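Local coordinates for prohead core protein protease (Enterobacteria phage T4, PDB 5JBL), which processes many prohead proteins as a pentameric serine protease of the inner core, activated by autocatalytic cleavage once the prohead is assembled, at residues Leu102-Arg107 and Gly185-Trp190. The protein carries 3 engineered substitutions. Sequence-based numbering, arbitrary orientation.
Engineered in segment 102-107: Ala104 (natural residue His).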
ATOM      1  N   LEU C 102       4.809 -13.014   5.787  1.00 18.72           N
ATOM      2  CA  LEU C 102       3.474 -13.561   5.593  1.00 14.09           C
ATOM      3  C   LEU C 102       3.394 -13.979   4.130  1.00 14.33           C
ATOM      4  O   LEU C 102       3.573 -13.136   3.248  1.00 14.22           O
ATOM      5  CB  LEU C 102       2.404 -12.524   5.942  1.00 16.90           C
ATOM      6  CG  LEU C 102       0.923 -12.873   5.724  1.00 15.03           C
ATOM      7  CD1 LEU C 102       0.571 -14.139   6.481  1.00 17.17           C
ATOM      8  CD2 LEU C 102       0.054 -11.720   6.212  1.00 17.68           C
ATOM      9  N   ASN C 103       3.178 -15.285   3.891  1.00 12.86           N
ATOM     10  CA  ASN C 103       3.403 -15.993   2.621  1.00 18.93           C
ATOM     11  C   ASN C 103       4.879 -16.310   2.452  1.00 22.24           C
ATOM     12  O   ASN C 103       5.732 -15.464   2.747  1.00 22.41           O
ATOM     13  CB  ASN C 103       2.924 -15.189   1.404  1.00 20.03           C
ATOM     14  CG  ASN C 103       1.431 -15.001   1.390  1.00 25.35           C
ATOM     15  OD1 ASN C 103       0.686 -15.890   1.797  1.00 21.52           O
ATOM     16  ND2 ASN C 103       0.981 -13.833   0.932  1.00 21.94           N
ATOM     17  N   ALA C 104       5.196 -17.512   1.961  1.00 19.39           N
ATOM     18  CA  ALA C 104       6.585 -17.882   1.732  1.00 25.20           C
ATOM     19  C   ALA C 104       6.937 -17.544   0.287  1.00 20.32           C
ATOM     20  O   ALA C 104       6.466 -18.227  -0.631  1.00 21.55           O
ATOM     21  CB  ALA C 104       6.809 -19.361   2.016  1.00 23.45           C
ATOM     22  N   PRO C 105       7.751 -16.528   0.042  1.00 21.87           N
ATOM     23  CA  PRO C 105       8.064 -16.128  -1.329  1.00 20.68           C
ATOM     24  C   PRO C 105       9.167 -16.999  -1.908  1.00 24.20           C
ATOM     25  O   PRO C 105       9.901 -17.674  -1.165  1.00 22.46           O
ATOM     26  CB  PRO C 105       8.530 -14.677  -1.156  1.00 24.67           C
ATOM     27  CG  PRO C 105       9.204 -14.686   0.188  1.00 29.02           C
ATOM     28  CD  PRO C 105       8.393 -15.652   1.043  1.00 21.19           C
ATOM     29  N   PRO C 106       9.321 -17.019  -3.238  1.00 22.41           N
ATOM     30  CA  PRO C 106      10.356 -17.870  -3.847  1.00 25.83           C
ATOM     31  C   PRO C 106      11.749 -17.249  -3.788  1.00 25.57           C
ATOM     32  O   PRO C 106      12.395 -16.992  -4.801  1.00 27.69           O
ATOM     33  CB  PRO C 106       9.838 -18.027  -5.282  1.00 23.50           C
ATOM     34  CG  PRO C 106       9.189 -16.705  -5.561  1.00 22.29           C
ATOM     35  CD  PRO C 106       8.550 -16.279  -4.257  1.00 25.31           C
ATOM     36  N   ARG C 107      12.205 -16.941  -2.582  1.00 19.00           N
ATOM     37  CA  ARG C 107      13.555 -16.428  -2.415  1.00 23.94           C
ATOM     38  C   ARG C 107      14.059 -16.927  -1.074  1.00 19.10           C
ATOM     39  O   ARG C 107      13.274 -17.322  -0.210  1.00 21.43           O
ATOM     40  CB  ARG C 107      13.627 -14.903  -2.558  1.00 28.21           C
ATOM     41  CG  ARG C 107      12.517 -14.152  -1.913  1.00 33.32           C
ATOM     42  CD  ARG C 107      12.583 -12.640  -2.205  1.00 27.31           C
ATOM     43  NE  ARG C 107      11.319 -12.035  -1.793  1.00 26.71           N
ATOM     44  CZ  ARG C 107      10.962 -11.857  -0.526  1.00 27.19           C
ATOM     45  NH1 ARG C 107      11.787 -12.234   0.452  1.00 18.92           N
ATOM     46  NH2 ARG C 107       9.770 -11.329  -0.235  1.00 23.53           N
ATOM     47  N   GLY C 185      13.438 -19.476   9.318  1.00 16.31           N
ATOM     48  CA  GLY C 185      12.852 -20.531  10.128  1.00 17.82           C
ATOM     49  C   GLY C 185      11.339 -20.620  10.005  1.00 26.47           C
ATOM     50  O   GLY C 185      10.778 -21.722   9.997  1.00 19.45           O
ATOM     51  N   VAL C 186      10.656 -19.470   9.926  1.00 17.71           N
ATOM     52  CA  VAL C 186       9.192 -19.425   9.888  1.00 15.77           C
ATOM     53  C   VAL C 186       8.711 -18.272   9.011  1.00 19.54           C
ATOM     54  O   VAL C 186       9.059 -17.115   9.249  1.00 19.45           O
ATOM     55  CB  VAL C 186       8.566 -19.263  11.291  1.00 16.60           C
ATOM     56  CG1 VAL C 186       7.053 -18.945  11.140  1.00 18.39           C
ATOM     57  CG2 VAL C 186       8.763 -20.518  12.100  1.00 24.04           C
ATOM     58  N   ASP C 187       7.872 -18.599   8.023  1.00 19.61           N
ATOM     59  CA  ASP C 187       6.917 -17.688   7.411  1.00 18.71           C
ATOM     60  C   ASP C 187       5.514 -18.131   7.813  1.00 18.20           C
ATOM     61  O   ASP C 187       5.233 -19.335   7.878  1.00 16.78           O
ATOM     62  CB  ASP C 187       6.991 -17.707   5.873  1.00 18.05           C
ATOM     63  CG  ASP C 187       8.286 -17.158   5.326  1.00 30.91           C
ATOM     64  OD1 ASP C 187       8.756 -16.090   5.791  1.00 35.20           O
ATOM     65  OD2 ASP C 187       8.814 -17.782   4.379  1.00 40.89           O
ATOM     66  N   ALA C 188       4.607 -17.179   8.037  1.00 15.76           N
ATOM     67  CA  ALA C 188       3.213 -17.553   8.251  1.00 15.25           C
ATOM     68  C   ALA C 188       2.525 -17.745   6.907  1.00 13.59           C
ATOM     69  O   ALA C 188       2.640 -16.903   6.007  1.00 19.40           O
ATOM     70  CB  ALA C 188       2.490 -16.499   9.094  1.00 16.53           C
ATOM     71  N   VAL C 189       1.820 -18.870   6.756  1.00 14.56           N
ATOM     72  CA  VAL C 189       1.244 -19.257   5.475  1.00 16.60           C
ATOM     73  C   VAL C 189      -0.153 -19.814   5.679  1.00 13.91           C
ATOM     74  O   VAL C 189      -0.507 -20.296   6.755  1.00 16.36           O
ATOM     75  CB  VAL C 189       2.127 -20.283   4.721  1.00 15.71           C
ATOM     76  CG1 VAL C 189       3.459 -19.669   4.399  1.00 13.77           C
ATOM     77  CG2 VAL C 189       2.326 -21.573   5.559  1.00 13.88           C
ATOM     78  N   TRP C 190      -0.950 -19.747   4.619  1.00 12.40           N
ATOM     79  CA  TRP C 190      -2.274 -20.346   4.631  1.00 14.64           C
ATOM     80  C   TRP C 190      -2.134 -21.835   4.346  1.00 25.41           C
ATOM     81  O   TRP C 190      -1.555 -22.223   3.325  1.00 22.55           O
ATOM     82  CB  TRP C 190      -3.179 -19.669   3.606  1.00 14.56           C
ATOM     83  CG  TRP C 190      -4.545 -20.250   3.606  1.00 22.36           C
ATOM     84  CD1 TRP C 190      -5.547 -19.996   4.498  1.00 19.99           C
ATOM     85  CD2 TRP C 190      -5.058 -21.216   2.694  1.00 28.82           C
ATOM     86  NE1 TRP C 190      -6.657 -20.721   4.184  1.00 25.11           N
ATOM     87  CE2 TRP C 190      -6.383 -21.491   3.083  1.00 34.58           C
ATOM     88  CE3 TRP C 190      -4.527 -21.876   1.583  1.00 37.49           C
ATOM     89  CZ2 TRP C 190      -7.184 -22.397   2.401  1.00 39.85           C
ATOM     90  CZ3 TRP C 190      -5.323 -22.773   0.906  1.00 47.21           C
ATOM     91  CH2 TRP C 190      -6.640 -23.024   1.315  1.00 48.06           C
TER
HETATM   92  O   HOH W   1       0.266 -18.447   2.267  1.00 15.09           O
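Asp187 points toward the backbone around Ala104, the engineered replacement for the active-site histidine. Its CB lies 4.0 Å from Asn103 O. A chi1 of -67° sets CG beside its own backbone N, opposite the carbonyl carbon, and 4.0 Å from Ala104 CA. At the tip the two oxygens part: OD2 rests 3.5 Å from Ala104 CB and makes a salt bridge to Arg161, while OD1 accepts a hydrogen bond from the backbone N of Glu101. The carboxylate is thus held by two partners beside the active-site position. Leu102 and Ala188 form a single beta bridge, with Asn103 N donating to Ala188 O over 2.7 Å. Leu102 CD1 lies 4.0 Å from Ala188 CB, and Val189 CG1 sits 3.7 Å from Ala104 N. Beyond Val189, one water links Asn103 OD1 to the backbone N of Trp190; Asn103 ND2 is hydrogen-bonded to OD1 of Asp111 of the second subunit. The loop following strand 99-101 of the antiparallel sheet is thereby pinned to the end of strand 181-189 of the mixed sheet, joining the two: strand 157-168, carrying active-site Ala159, also engineered, pairs with 181-189, and helix 142-151 packs on Leu102 and Ala188.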